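Local coordinates for protein projannalysin (Methanocaldococcus jannaschii, PDB 4JIX) that is the zymogen form of a zinc metallopeptidase of the minigluzincin type and, once activated, probably hydrolyses peptide bonds, at residues 38-43 and 66-71. The protein carries 1 engineered substitution. Sequence-based numbering, arbitrary orientation.
Sequences QKIASF and HYIILH. With ZN (zinc ion), chain C; SO4 (sulfate ion), chain F.
With chi1 at -74°, I68 sets its two branches apart: CG2 lies opposite the backbone N and drops onto A41, while CG1 carries CD1 over to I40. I40 answers with chi1 at 65°, which wedges CG1 between its own N and carbonyl carbon, and an extended chi2 then pushes CD1 out to the helix. The two methyls, I40 CD1 and I68 CD1, meet at 3.8 Å, the side chains crossing at roughly a right angle. Next to them the A41 CB methyl, directed toward the helix, presses on I68 CG2 at 3.4 Å, tighter than ordinary van der Waals contact. No hydrogen bond joins 38-43 to 66-71; this is purely apolar, buried packing, and I107 of helix 97-111 touches both isoleucines. L52 of the adjacent strand 49-53 also touches the A41 methyl. One helical turn on from I68, H71 binds the zinc ion through NE2 at 2.1 Å, with a water 2.2 Å from the metal and H75 and H83 as further ligands. At the far end, Q38 grips a sulfate, probably from the crystallisation liquor, through its backbone N (3.0 Å to O2) and NE2 (2.8 Å to O3). The start of strand 41-44, outermost in the sheet within this chain, and the loop residue before it thus pack on helix 62-78, which carries the HExxH zinc-binding motif of gluzincin-like metallopeptidases.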
loop_
_atom_site.group_PDB
_atom_site.type_symbol
_atom_site.label_atom_id
_atom_site.label_comp_id
_atom_site.label_asym_id
_atom_site.label_seq_id
_atom_site.Cartn_x
_atom_site.Cartn_y
_atom_site.Cartn_z
ATOM N N GLN A 38 -8.890 7.747 -3.900
ATOM C CA GLN A 38 -8.404 6.864 -4.958
ATOM C C GLN A 38 -6.923 6.463 -4.862
ATOM O O GLN A 38 -6.536 5.482 -5.492
ATOM C CB GLN A 38 -8.628 7.536 -6.329
ATOM C CG GLN A 38 -10.062 8.007 -6.598
ATOM C CD GLN A 38 -10.201 8.509 -8.013
ATOM O OE1 GLN A 38 -10.448 7.740 -8.952
ATOM N NE2 GLN A 38 -10.021 9.809 -8.198
ATOM N N LYS A 39 -6.090 7.271 -4.189
ATOM C CA LYS A 39 -4.633 7.057 -4.091
ATOM C C LYS A 39 -4.090 7.523 -2.756
ATOM O O LYS A 39 -4.765 8.254 -2.020
ATOM C CB LYS A 39 -3.882 7.880 -5.187
ATOM C CG LYS A 39 -4.366 7.770 -6.630
ATOM C CD LYS A 39 -3.628 6.713 -7.402
ATOM C CE LYS A 39 -4.335 6.391 -8.694
ATOM N NZ LYS A 39 -3.897 5.082 -9.255
ATOM N N ILE A 40 -2.820 7.196 -2.487
ATOM C CA ILE A 40 -2.166 7.733 -1.307
ATOM C C ILE A 40 -1.212 8.866 -1.782
ATOM O O ILE A 40 -0.879 9.749 -1.001
ATOM C CB ILE A 40 -1.509 6.675 -0.389
ATOM C CG1 ILE A 40 -0.338 5.954 -1.059
ATOM C CG2 ILE A 40 -2.585 5.687 0.138
ATOM C CD1 ILE A 40 0.452 4.902 -0.097
ATOM N N ALA A 41 -0.833 8.859 -3.078
ATOM C CA ALA A 41 0.008 9.901 -3.667
ATOM C C ALA A 41 -0.133 9.956 -5.181
ATOM O O ALA A 41 -0.382 8.946 -5.837
ATOM C CB ALA A 41 1.472 9.697 -3.293
ATOM N N SER A 42 0.045 11.154 -5.739
ATOM C CA SER A 42 0.001 11.371 -7.182
ATOM C C SER A 42 0.819 12.613 -7.525
ATOM O O SER A 42 1.196 13.387 -6.647
ATOM C CB SER A 42 -1.437 11.514 -7.690
ATOM O OG SER A 42 -2.058 12.637 -7.095
ATOM N N PHE A 43 1.098 12.781 -8.798
ATOM C CA PHE A 43 1.824 13.935 -9.293
ATOM C C PHE A 43 1.180 14.363 -10.582
ATOM O O PHE A 43 1.018 13.544 -11.491
ATOM C CB PHE A 43 3.322 13.642 -9.490
ATOM C CG PHE A 43 4.074 14.891 -9.871
ATOM C CD1 PHE A 43 4.490 15.794 -8.899
ATOM C CD2 PHE A 43 4.287 15.215 -11.210
ATOM C CE1 PHE A 43 5.131 16.983 -9.255
ATOM C CE2 PHE A 43 4.919 16.410 -11.563
ATOM C CZ PHE A 43 5.333 17.286 -10.585
ATOM N N HIS A 66 9.144 9.100 2.644
ATOM C CA HIS A 66 10.288 9.394 1.777
ATOM C C HIS A 66 10.207 8.572 0.476
ATOM O O HIS A 66 10.408 9.119 -0.604
ATOM C CB HIS A 66 11.613 9.101 2.518
ATOM C CG HIS A 66 12.826 9.195 1.641
ATOM N ND1 HIS A 66 13.307 8.093 0.951
ATOM C CD2 HIS A 66 13.609 10.261 1.357
ATOM C CE1 HIS A 66 14.370 8.519 0.287
ATOM N NE2 HIS A 66 14.584 9.818 0.491
ATOM N N TYR A 67 9.938 7.266 0.597
ATOM C CA TYR A 67 9.852 6.348 -0.543
ATOM C C TYR A 67 8.726 6.744 -1.510
ATOM O O TYR A 67 8.919 6.687 -2.730
ATOM C CB TYR A 67 9.626 4.896 -0.061
ATOM C CG TYR A 67 9.699 3.887 -1.195
ATOM C CD1 TYR A 67 10.920 3.337 -1.589
ATOM C CD2 TYR A 67 8.555 3.520 -1.906
ATOM C CE1 TYR A 67 10.999 2.442 -2.657
ATOM C CE2 TYR A 67 8.623 2.621 -2.974
ATOM C CZ TYR A 67 9.848 2.080 -3.337
ATOM O OH TYR A 67 9.932 1.205 -4.394
ATOM N N ILE A 68 7.549 7.096 -0.955
ATOM C CA ILE A 68 6.341 7.479 -1.697
ATOM C C ILE A 68 6.619 8.774 -2.490
ATOM O O ILE A 68 6.321 8.832 -3.681
ATOM C CB ILE A 68 5.146 7.639 -0.702
ATOM C CG1 ILE A 68 4.633 6.262 -0.194
ATOM C CG2 ILE A 68 3.999 8.461 -1.298
ATOM C CD1 ILE A 68 3.759 6.383 1.151
ATOM N N ILE A 69 7.168 9.800 -1.815
ATOM C CA ILE A 69 7.486 11.094 -2.427
ATOM C C ILE A 69 8.579 10.897 -3.482
ATOM O O ILE A 69 8.477 11.485 -4.560
ATOM C CB ILE A 69 7.878 12.153 -1.358
ATOM C CG1 ILE A 69 6.681 12.473 -0.428
ATOM C CG2 ILE A 69 8.411 13.446 -2.017
ATOM C CD1 ILE A 69 7.083 13.103 0.948
ATOM N N LEU A 70 9.625 10.089 -3.167
ATOM C CA LEU A 70 10.711 9.763 -4.098
ATOM C C LEU A 70 10.140 9.168 -5.385
ATOM O O LEU A 70 10.570 9.558 -6.467
ATOM C CB LEU A 70 11.711 8.776 -3.467
ATOM C CG LEU A 70 12.919 8.339 -4.323
ATOM C CD1 LEU A 70 13.900 9.510 -4.613
ATOM C CD2 LEU A 70 13.666 7.172 -3.665
ATOM N N HIS A 71 9.174 8.247 -5.272
ATOM C CA HIS A 71 8.540 7.645 -6.453
ATOM C C HIS A 71 7.949 8.737 -7.370
ATOM O O HIS A 71 8.238 8.756 -8.562
ATOM C CB HIS A 71 7.429 6.638 -6.055
ATOM C CG HIS A 71 6.815 5.943 -7.242
ATOM N ND1 HIS A 71 7.229 4.685 -7.635
ATOM C CD2 HIS A 71 5.870 6.383 -8.106
ATOM C CE1 HIS A 71 6.497 4.377 -8.700
ATOM N NE2 HIS A 71 5.688 5.389 -9.045
HETATM ZN ZN ZN C . 4.589 5.553 -10.807
HETATM S S SO4 F . -9.462 11.684 -4.703
HETATM O O1 SO4 F . -8.829 13.000 -4.646
HETATM O O2 SO4 F . -8.437 10.644 -4.599
HETATM O O3 SO4 F . -10.172 11.517 -5.974
HETATM O O4 SO4 F . -10.416 11.575 -3.601
HETATM O O HOH W 1 3.142 4.123 -10.017
#